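Local structure of putative tryptophan halogenase (Xanthomonas campestris pv. campestris, 6Y1W) at residues R327-L336 with I369-N378; H387-H395 with E438-M449. The protein is a flavin-dependent halogenase of the tryptophan halogenase family that probably uses FAD to halogenate its substrate. All coordinates share one frame; numbering follows the deposited sequence. Where two conformers were deposited one is given.

Interaction 1 of 2, residues R327-L336 with I369-N378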
loop_
_atom_site.group_PDB
_atom_site.type_symbol
_atom_site.label_atom_id
_atom_site.label_comp_id
_atom_site.label_asym_id
_atom_site.label_seq_id
_atom_site.Cartn_x
_atom_site.Cartn_y
_atom_site.Cartn_z
ATOM N N ARG A 327 22.336 -4.195 4.249
ATOM C CA ARG A 327 21.490 -5.307 3.859
ATOM C C ARG A 327 21.149 -6.061 5.130
ATOM O O ARG A 327 22.028 -6.283 5.960
ATOM C CB ARG A 327 22.225 -6.214 2.842
ATOM C CG ARG A 327 22.549 -5.475 1.557
ATOM C CD ARG A 327 23.435 -6.300 0.616
ATOM N NE ARG A 327 24.708 -6.686 1.207
ATOM C CZ ARG A 327 25.716 -5.851 1.453
ATOM N NH1 ARG A 327 25.599 -4.552 1.163
ATOM N NH2 ARG A 327 26.840 -6.311 1.990
ATOM N N VAL A 328 19.873 -6.377 5.324
ATOM C CA VAL A 328 19.541 -7.108 6.545
ATOM C C VAL A 328 19.607 -8.611 6.332
ATOM O O VAL A 328 19.805 -9.346 7.311
ATOM C CB VAL A 328 18.165 -6.681 7.084
ATOM C CG1 VAL A 328 18.288 -5.267 7.643
ATOM C CG2 VAL A 328 17.110 -6.697 6.012
ATOM N N TRP A 329 19.523 -9.070 5.085
ATOM C CA TRP A 329 19.692 -10.479 4.752
ATOM C C TRP A 329 20.932 -10.550 3.875
ATOM O O TRP A 329 20.959 -9.960 2.789
ATOM C CB TRP A 329 18.476 -11.018 4.005
ATOM C CG TRP A 329 18.470 -12.535 3.804
ATOM C CD1 TRP A 329 19.533 -13.383 3.823
ATOM C CD2 TRP A 329 17.317 -13.330 3.573
ATOM N NE1 TRP A 329 19.112 -14.679 3.600
ATOM C CE2 TRP A 329 17.759 -14.676 3.428
ATOM C CE3 TRP A 329 15.961 -13.045 3.452
ATOM C CZ2 TRP A 329 16.886 -15.721 3.209
ATOM C CZ3 TRP A 329 15.068 -14.107 3.197
ATOM C CH2 TRP A 329 15.554 -15.427 3.069
ATOM N N GLU A 330 21.948 -11.251 4.357
ATOM C CA GLU A 330 23.206 -11.402 3.618
ATOM C C GLU A 330 23.535 -12.883 3.631
ATOM O O GLU A 330 23.646 -13.471 4.709
ATOM C CB GLU A 330 24.311 -10.566 4.276
ATOM C CG GLU A 330 25.711 -10.791 3.727
ATOM C CD GLU A 330 25.968 -9.965 2.507
ATOM O OE1 GLU A 330 25.036 -9.263 2.058
ATOM O OE2 GLU A 330 27.103 -10.029 1.992
ATOM N N LYS A 331 23.688 -13.478 2.437
ATOM C CA LYS A 331 23.962 -14.914 2.334
ATOM C C LYS A 331 22.904 -15.676 3.138
ATOM O O LYS A 331 21.723 -15.536 2.853
ATOM C CB LYS A 331 25.377 -15.241 2.802
ATOM C CG LYS A 331 26.483 -14.439 2.033
ATOM C CD LYS A 331 27.881 -15.040 2.201
ATOM C CE LYS A 331 28.905 -14.324 1.300
ATOM N NZ LYS A 331 28.288 -14.048 -0.008
ATOM N N ASN A 332 23.305 -16.494 4.110
ATOM C CA ASN A 332 22.334 -17.273 4.882
ATOM C C ASN A 332 22.130 -16.717 6.292
ATOM O O ASN A 332 21.845 -17.471 7.228
ATOM C CB ASN A 332 22.724 -18.756 4.952
ATOM C CG ASN A 332 24.024 -19.006 5.726
ATOM O OD1 ASN A 332 24.893 -18.147 5.827
ATOM N ND2 ASN A 332 24.140 -20.184 6.304
ATOM N N CYS A 333 22.224 -15.399 6.436
ATOM C CA CYS A 333 22.075 -14.716 7.713
ATOM C C CYS A 333 21.037 -13.598 7.597
ATOM O O CYS A 333 21.096 -12.779 6.676
ATOM C CB CYS A 333 23.425 -14.130 8.153
ATOM S SG CYS A 333 23.331 -13.213 9.714
ATOM N N VAL A 334 20.061 -13.588 8.509
ATOM C CA VAL A 334 19.074 -12.502 8.586
ATOM C C VAL A 334 19.273 -11.803 9.918
ATOM O O VAL A 334 19.177 -12.441 10.982
ATOM C CB VAL A 334 17.629 -13.023 8.439
ATOM C CG1 VAL A 334 16.643 -11.883 8.578
ATOM C CG2 VAL A 334 17.414 -13.703 7.076
ATOM N N ALA A 335 19.543 -10.485 9.875
ATOM C CA ALA A 335 19.652 -9.729 11.124
ATOM C C ALA A 335 18.291 -9.211 11.578
ATOM O O ALA A 335 17.469 -8.779 10.765
ATOM C CB ALA A 335 20.621 -8.547 10.965
ATOM N N LEU A 336 18.070 -9.233 12.901
ATOM C CA LEU A 336 16.844 -8.707 13.504
ATOM C C LEU A 336 17.168 -7.823 14.698
ATOM O O LEU A 336 18.193 -7.998 15.355
ATOM C CB LEU A 336 15.961 -9.873 13.980
ATOM C CG LEU A 336 15.487 -10.845 12.923
ATOM C CD1 LEU A 336 14.898 -12.113 13.571
ATOM C CD2 LEU A 336 14.420 -10.164 12.004
ATOM N N ILE A 369 17.799 -21.052 -0.173
ATOM C CA ILE A 369 18.082 -19.616 -0.146
ATOM C C ILE A 369 18.477 -19.192 -1.550
ATOM O O ILE A 369 19.286 -19.859 -2.200
ATOM C CB ILE A 369 19.167 -19.291 0.890
ATOM C CG1 ILE A 369 18.629 -19.613 2.291
ATOM C CG2 ILE A 369 19.534 -17.794 0.846
ATOM C CD1 ILE A 369 19.693 -19.702 3.358
ATOM N N ASP A 370 17.866 -18.114 -2.044
ATOM C CA ASP A 370 18.120 -17.639 -3.412
ATOM C C ASP A 370 18.306 -16.127 -3.428
ATOM O O ASP A 370 17.585 -15.413 -2.719
ATOM C CB ASP A 370 16.958 -17.984 -4.335
ATOM C CG ASP A 370 17.301 -17.747 -5.790
ATOM O OD1 ASP A 370 17.889 -18.682 -6.392
ATOM O OD2 ASP A 370 17.013 -16.639 -6.322
ATOM N N PRO A 371 19.215 -15.613 -4.252
ATOM C CA PRO A 371 19.395 -14.151 -4.328
ATOM C C PRO A 371 18.142 -13.355 -4.627
ATOM O O PRO A 371 18.068 -12.204 -4.170
ATOM C CB PRO A 371 20.418 -13.981 -5.458
ATOM C CG PRO A 371 21.196 -15.223 -5.452
ATOM C CD PRO A 371 20.255 -16.333 -5.007
ATOM N N VAL A 372 17.182 -13.846 -5.416
ATOM C CA VAL A 372 16.039 -12.988 -5.727
ATOM C C VAL A 372 15.183 -12.782 -4.485
ATOM O O VAL A 372 14.613 -11.698 -4.287
ATOM C CB VAL A 372 15.201 -13.514 -6.919
ATOM C CG1 VAL A 372 14.415 -14.763 -6.584
ATOM C CG2 VAL A 372 14.215 -12.425 -7.373
ATOM N N ASP A 373 15.064 -13.822 -3.639
ATOM C CA ASP A 373 14.337 -13.678 -2.380
ATOM C C ASP A 373 15.065 -12.732 -1.430
ATOM O O ASP A 373 14.437 -11.891 -0.766
ATOM C CB ASP A 373 14.154 -15.038 -1.698
ATOM C CG ASP A 373 13.161 -15.948 -2.423
ATOM O OD1 ASP A 373 12.478 -15.524 -3.371
ATOM O OD2 ASP A 373 13.051 -17.105 -2.003
ATOM N N ILE A 374 16.387 -12.864 -1.332
ATOM C CA ILE A 374 17.182 -11.987 -0.475
ATOM C C ILE A 374 17.016 -10.539 -0.925
ATOM O O ILE A 374 16.833 -9.616 -0.109
ATOM C CB ILE A 374 18.659 -12.430 -0.503
ATOM C CG1 ILE A 374 18.855 -13.827 0.121
ATOM C CG2 ILE A 374 19.598 -11.364 0.180
ATOM C CD1 ILE A 374 20.227 -14.419 -0.103
ATOM N N ALA A 375 17.077 -10.314 -2.240
ATOM C CA ALA A 375 16.983 -8.955 -2.767
ATOM C C ALA A 375 15.628 -8.322 -2.469
ATOM O O ALA A 375 15.551 -7.133 -2.134
ATOM C CB ALA A 375 17.245 -8.978 -4.281
ATOM N N GLU A 376 14.546 -9.084 -2.626
ATOM C CA GLU A 376 13.217 -8.567 -2.341
ATOM C C GLU A 376 13.087 -8.242 -0.855
ATOM O O GLU A 376 12.571 -7.176 -0.487
ATOM C CB GLU A 376 12.167 -9.580 -2.776
ATOM C CG GLU A 376 10.716 -9.293 -2.369
ATOM C CD GLU A 376 10.079 -8.110 -3.082
ATOM O OE1 GLU A 376 10.523 -7.772 -4.192
ATOM O OE2 GLU A 376 9.129 -7.512 -2.518
ATOM N N TYR A 377 13.595 -9.142 -0.005
ATOM C CA TYR A 377 13.534 -8.929 1.436
ATOM C C TYR A 377 14.235 -7.634 1.823
ATOM O O TYR A 377 13.668 -6.801 2.540
ATOM C CB TYR A 377 14.150 -10.137 2.154
ATOM C CG TYR A 377 14.031 -10.103 3.682
ATOM C CD1 TYR A 377 14.920 -9.377 4.445
ATOM C CD2 TYR A 377 13.031 -10.814 4.329
ATOM C CE1 TYR A 377 14.807 -9.323 5.838
ATOM C CE2 TYR A 377 12.915 -10.768 5.757
ATOM C CZ TYR A 377 13.830 -10.033 6.478
ATOM O OH TYR A 377 13.755 -9.958 7.861
ATOM N N ASN A 378 15.453 -7.440 1.317
ATOM C CA ASN A 378 16.238 -6.251 1.659
ATOM C C ASN A 378 15.571 -4.999 1.144
ATOM O O ASN A 378 15.578 -3.971 1.825
ATOM C CB ASN A 378 17.647 -6.380 1.082
ATOM C CG ASN A 378 18.473 -7.342 1.868
ATOM O OD1 ASN A 378 18.267 -7.493 3.089
ATOM N ND2 ASN A 378 19.409 -8.029 1.198
HETATM O O HOH W 1 15.486 -8.088 9.040
#

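Interaction 2 of 2, residues H387-H395 with E438-M449. With BUD ((2S,3S)-butane-2,3-diol), chain H.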
loop_
_atom_site.group_PDB
_atom_site.type_symbol
_atom_site.label_atom_id
_atom_site.label_comp_id
_atom_site.label_asym_id
_atom_site.label_seq_id
_atom_site.Cartn_x
_atom_site.Cartn_y
_atom_site.Cartn_z
ATOM N N HIS A 387 11.152 5.124 5.822
ATOM C CA HIS A 387 9.922 5.841 6.134
ATOM C C HIS A 387 9.814 6.138 7.636
ATOM O O HIS A 387 9.394 7.235 8.042
ATOM C CB HIS A 387 8.717 5.032 5.688
ATOM C CG HIS A 387 7.496 5.425 6.415
ATOM N ND1 HIS A 387 6.821 6.584 6.113
ATOM C CD2 HIS A 387 6.875 4.886 7.497
ATOM C CE1 HIS A 387 5.809 6.728 6.954
ATOM N NE2 HIS A 387 5.819 5.713 7.796
ATOM N N ILE A 388 10.136 5.157 8.481
ATOM C CA ILE A 388 10.091 5.419 9.916
ATOM C C ILE A 388 11.156 6.442 10.309
ATOM O O ILE A 388 10.883 7.361 11.102
ATOM C CB ILE A 388 10.230 4.095 10.688
ATOM C CG1 ILE A 388 9.008 3.214 10.404
ATOM C CG2 ILE A 388 10.279 4.300 12.150
ATOM C CD1 ILE A 388 9.247 1.697 10.858
ATOM N N ARG A 389 12.364 6.315 9.739
ATOM C CA ARG A 389 13.434 7.293 9.962
ATOM C C ARG A 389 12.930 8.705 9.708
ATOM O O ARG A 389 13.153 9.612 10.532
ATOM C CB ARG A 389 14.634 6.979 9.055
ATOM C CG ARG A 389 15.769 8.026 9.190
ATOM C CD ARG A 389 16.618 8.055 7.941
ATOM N NE ARG A 389 15.826 8.534 6.822
ATOM C CZ ARG A 389 16.156 8.323 5.542
ATOM N NH1 ARG A 389 17.291 7.650 5.283
ATOM N NH2 ARG A 389 15.376 8.800 4.546
ATOM N N ASP A 390 12.224 8.906 8.574
ATOM C CA ASP A 390 11.775 10.254 8.223
ATOM C C ASP A 390 10.818 10.788 9.270
ATOM O O ASP A 390 10.820 11.989 9.574
ATOM C CB ASP A 390 11.104 10.265 6.847
ATOM C CG ASP A 390 12.107 10.188 5.696
ATOM O OD1 ASP A 390 13.337 10.177 5.953
ATOM O OD2 ASP A 390 11.618 10.081 4.535
ATOM N N PHE A 391 9.970 9.913 9.819
ATOM C CA PHE A 391 9.000 10.359 10.803
ATOM C C PHE A 391 9.681 10.733 12.123
ATOM O O PHE A 391 9.235 11.662 12.820
ATOM C CB PHE A 391 7.953 9.254 11.022
ATOM C CG PHE A 391 6.628 9.787 11.564
ATOM C CD1 PHE A 391 5.637 10.210 10.688
ATOM C CD2 PHE A 391 6.392 9.855 12.943
ATOM C CE1 PHE A 391 4.419 10.710 11.187
ATOM C CE2 PHE A 391 5.201 10.336 13.440
ATOM C CZ PHE A 391 4.203 10.764 12.570
ATOM N N VAL A 392 10.746 10.010 12.491
ATOM C CA VAL A 392 11.518 10.366 13.672
ATOM C C VAL A 392 12.199 11.707 13.453
ATOM O O VAL A 392 12.154 12.590 14.321
ATOM C CB VAL A 392 12.515 9.242 13.992
ATOM C CG1 VAL A 392 13.525 9.662 15.105
ATOM C CG2 VAL A 392 11.751 7.943 14.363
ATOM N N ILE A 393 12.773 11.908 12.256
ATOM C CA ILE A 393 13.394 13.202 11.945
ATOM C C ILE A 393 12.386 14.329 12.034
ATOM O O ILE A 393 12.692 15.426 12.551
ATOM C CB ILE A 393 14.035 13.162 10.553
ATOM C CG1 ILE A 393 15.212 12.194 10.553
ATOM C CG2 ILE A 393 14.589 14.549 10.188
ATOM C CD1 ILE A 393 15.719 11.851 9.144
ATOM N N LEU A 394 11.160 14.080 11.563
ATOM C CA LEU A 394 10.111 15.083 11.640
ATOM C C LEU A 394 9.943 15.642 13.053
ATOM O O LEU A 394 9.762 16.854 13.232
ATOM C CB LEU A 394 8.810 14.452 11.151
ATOM C CG LEU A 394 7.559 15.257 11.402
ATOM C CD1 LEU A 394 7.552 16.606 10.641
ATOM C CD2 LEU A 394 6.352 14.435 11.002
ATOM N N HIS A 395 10.033 14.780 14.072
ATOM C CA HIS A 395 9.828 15.255 15.444
ATOM C C HIS A 395 10.857 16.307 15.852
ATOM O O HIS A 395 10.528 17.218 16.620
ATOM C CB HIS A 395 9.876 14.068 16.406
ATOM C CG HIS A 395 8.550 13.390 16.586
ATOM N ND1 HIS A 395 7.449 14.057 17.097
ATOM C CD2 HIS A 395 8.145 12.119 16.326
ATOM C CE1 HIS A 395 6.421 13.218 17.155
ATOM N NE2 HIS A 395 6.817 12.035 16.705
ATOM N N GLU A 438 4.118 1.648 4.490
ATOM C CA GLU A 438 4.646 2.599 5.461
ATOM C C GLU A 438 3.895 2.417 6.770
ATOM O O GLU A 438 2.679 2.200 6.782
ATOM C CB GLU A 438 4.489 4.030 4.963
ATOM C CG GLU A 438 5.465 4.370 3.876
ATOM C CD GLU A 438 5.058 5.617 3.125
ATOM O OE1 GLU A 438 3.927 6.126 3.343
ATOM O OE2 GLU A 438 5.882 6.103 2.320
ATOM N N LEU A 439 4.645 2.507 7.877
ATOM C CA LEU A 439 4.026 2.348 9.186
ATOM C C LEU A 439 3.041 3.477 9.483
ATOM O O LEU A 439 1.939 3.227 9.968
ATOM C CB LEU A 439 5.109 2.277 10.264
ATOM C CG LEU A 439 4.586 2.379 11.694
ATOM C CD1 LEU A 439 3.649 1.213 12.053
ATOM C CD2 LEU A 439 5.769 2.411 12.651
ATOM N N PHE A 440 3.452 4.730 9.294
ATOM C CA PHE A 440 2.685 5.831 9.859
ATOM C C PHE A 440 1.518 6.192 8.938
ATOM O O PHE A 440 1.708 6.478 7.750
ATOM C CB PHE A 440 3.612 7.012 10.147
ATOM C CG PHE A 440 4.560 6.714 11.293
ATOM C CD1 PHE A 440 4.068 6.651 12.587
ATOM C CD2 PHE A 440 5.911 6.450 11.072
ATOM C CE1 PHE A 440 4.899 6.351 13.630
ATOM C CE2 PHE A 440 6.757 6.142 12.111
ATOM C CZ PHE A 440 6.258 6.098 13.402
ATOM N N ALA A 441 0.317 6.136 9.494
ATOM C CA ALA A 441 -0.903 6.422 8.777
ATOM C C ALA A 441 -1.056 7.931 8.544
ATOM O O ALA A 441 -0.346 8.759 9.114
ATOM C CB ALA A 441 -2.100 5.898 9.569
ATOM N N GLU A 442 -1.985 8.278 7.654
ATOM C CA GLU A 442 -2.295 9.691 7.447
ATOM C C GLU A 442 -2.591 10.409 8.761
ATOM O O GLU A 442 -2.117 11.532 8.967
ATOM C CB GLU A 442 -3.462 9.826 6.461
ATOM C CG GLU A 442 -3.037 9.463 5.043
ATOM C CD GLU A 442 -4.160 9.571 4.028
ATOM O OE1 GLU A 442 -5.269 9.977 4.401
ATOM O OE2 GLU A 442 -3.924 9.241 2.844
ATOM N N ASN A 443 -3.352 9.779 9.674
ATOM C CA ASN A 443 -3.670 10.416 10.956
ATOM C C ASN A 443 -2.403 10.830 11.706
ATOM O O ASN A 443 -2.389 11.864 12.405
ATOM C CB ASN A 443 -4.493 9.458 11.839
ATOM C CG ASN A 443 -4.878 10.094 13.186
ATOM O OD1 ASN A 443 -5.681 10.996 13.215
ATOM N ND2 ASN A 443 -4.305 9.615 14.274
ATOM N N SER A 444 -1.365 9.994 11.633
ATOM C CA SER A 444 -0.123 10.257 12.360
ATOM C C SER A 444 0.594 11.466 11.786
ATOM O O SER A 444 1.007 12.363 12.535
ATOM C CB SER A 444 0.798 9.038 12.284
ATOM O OG SER A 444 0.311 8.011 13.137
ATOM N N TRP A 445 0.754 11.501 10.451
ATOM C CA TRP A 445 1.365 12.664 9.794
ATOM C C TRP A 445 0.608 13.948 10.153
ATOM O O TRP A 445 1.228 14.990 10.442
ATOM C CB TRP A 445 1.357 12.481 8.262
ATOM C CG TRP A 445 2.377 11.528 7.753
ATOM C CD1 TRP A 445 2.149 10.244 7.315
ATOM C CD2 TRP A 445 3.786 11.763 7.588
ATOM N NE1 TRP A 445 3.320 9.676 6.902
ATOM C CE2 TRP A 445 4.347 10.571 7.071
ATOM C CE3 TRP A 445 4.623 12.859 7.838
ATOM C CZ2 TRP A 445 5.714 10.444 6.782
ATOM C CZ3 TRP A 445 5.989 12.732 7.565
ATOM C CH2 TRP A 445 6.521 11.529 7.037
ATOM N N ILE A 446 -0.732 13.890 10.138
ATOM C CA ILE A 446 -1.534 15.080 10.426
ATOM C C ILE A 446 -1.372 15.493 11.880
ATOM O O ILE A 446 -1.074 16.648 12.178
ATOM C CB ILE A 446 -3.023 14.845 10.104
ATOM C CG1 ILE A 446 -3.228 14.482 8.638
ATOM C CG2 ILE A 446 -3.876 16.055 10.524
ATOM C CD1 ILE A 446 -4.612 13.881 8.390
ATOM N N GLN A 447 -1.546 14.553 12.815
ATOM C CA GLN A 447 -1.463 14.941 14.225
ATOM C C GLN A 447 -0.086 15.502 14.567
ATOM O O GLN A 447 0.029 16.494 15.306
ATOM C CB GLN A 447 -1.793 13.763 15.142
ATOM C CG GLN A 447 -3.270 13.347 15.148
ATOM C CD GLN A 447 -3.517 12.330 16.272
ATOM O OE1 GLN A 447 -2.590 11.830 16.844
ATOM N NE2 GLN A 447 -4.778 12.042 16.566
ATOM N N VAL A 448 0.979 14.872 14.074
ATOM C CA VAL A 448 2.307 15.346 14.443
ATOM C C VAL A 448 2.642 16.661 13.737
ATOM O O VAL A 448 3.223 17.566 14.355
ATOM C CB VAL A 448 3.342 14.251 14.157
ATOM C CG1 VAL A 448 4.729 14.767 14.343
ATOM C CG2 VAL A 448 3.059 13.091 15.150
ATOM N N MET A 449 2.320 16.794 12.442
ATOM C CA MET A 449 2.662 18.070 11.797
ATOM C C MET A 449 1.821 19.221 12.345
ATOM O O MET A 449 2.363 20.302 12.624
ATOM C CB MET A 449 2.554 17.976 10.278
ATOM C CG MET A 449 3.701 17.125 9.762
ATOM S SD MET A 449 3.906 17.235 7.952
ATOM C CE MET A 449 2.542 16.223 7.411
HETATM C C1 BUD H . 1.614 3.156 15.052
HETATM O O1 BUD H . 1.777 5.525 14.987
HETATM C C2 BUD H . 1.629 4.396 14.157
HETATM O O2 BUD H . 0.297 5.567 12.453
HETATM C C3 BUD H . 0.315 4.487 13.374
HETATM C C4 BUD H . 0.107 3.174 12.608
#

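Interaction 1 of 2, residues R327-L336 with I369-N378
Trp329 lies against the first turns of helix 371-397, touching it from CB to the far rim of the indole. Its CB sits 3.6 Å from Asn378 OD1 and also nears Tyr377 CD1. CG points anti to the backbone N (chi1 -171°), which carries the indole over the helix. The five-membered ring takes Ile374 CG1 over one face, a CH-pi contact with CG1 3.5 Å from the ring centroid. Val334 CG2 lies against the opposite face. NE1 makes a weak bond to Lys331 O within the hairpin. On the six-membered ring, Trp329 CE3 comes 3.5 Å from Tyr377 CG. That edge meets the tyrosine face in a T-shaped pair, with planes at 84°. CZ2 is near Ile369 CG2, and Ile369 CD1 reaches on to Asn332 CB.

The Asn378 amide pairs with both the N and the O of Trp329. Trp329 N donates to Asn378 OD1 at 2.8 Å, on a lone pair in the carbonyl plane. Asn378 ND2 returns a nearly straight bond to Trp329 O at 2.9 Å. Val328 N adds a weak bond to OD1.

A type II' turn joins the hairpin strands at the end of the large mixed sheet. Tyr377 OH bonds to Gly357 O, and a water links it to Ala335 O. One asparagine thus satisfies both polar backbone atoms of edge-strand residue Trp329, and the two bonds fix the rotation of the Asn378 amide.

Interaction 2 of 2, residues H387-H395 with E438-M449
The axes of helices 387-395 and 442-449 run nearly parallel, 17° apart, with a closest approach of 11.0 Å. Aromatic side chains bridge this wide spacing. Phe391 CG stands anti to its own N (chi1 -157°) and brings the ring against both Phe440 and Trp445. It stacks face to face on Phe440, with ring centroids 3.9 Å apart. Its edge meets the face of Trp445, whose plane is turned 77° from its own. Phe391 CZ ends 3.7 Å from Val448 CG2.

His387 completes the aromatic cluster. His387 NE2 accepts a hydrogen bond from Phe440 N at 3.0 Å, with the donor tilted somewhat from the imidazole plane. Glu438 CB lies over the centre of that ring, and its carboxylate, salt-bridged to Arg422, stacks almost parallel to it.

The cluster packs behind a pocket holding (2S,3S)-butane-2,3-diol. Ala441 N, at the N-cap position of helix 442-451, donates to diol O2 at 3.0 Å. Ser444 OG also hydrogen-bonds O2, at 2.5 Å, and has His106 as a further partner. Diol O1 lies at the Phe440 edge. Farther along, Leu394 CD2 touches Val448 CG1 at 3.7 Å. Val448 CG1 also packs against His395 CE1, while His395 NE2 bonds Glu347, a residue predicted to bind tryptophan.

Helix 371-397 is common to both contacts. Its N-terminal part packs on the hairpin in interaction 1, and its C-terminal part meets segment 438-449 in interaction 2. The contact centres are 27 Å apart, and their nearest atoms are about 11 Å apart without touching. The helix runs from the edge of the large mixed sheet to the aromatic cluster beside the butanediol pocket. Interaction 1 lies nearer the predicted FAD site: the Leu336 side chain is about 5 Å from that of Ala27. Interaction 2 lies toward the predicted substrate end. There the His395 side chain is about 3 Å from that of Glu347, and the Phe440 side chain about 9 Å from that of Lys89, the predicted active-site residue.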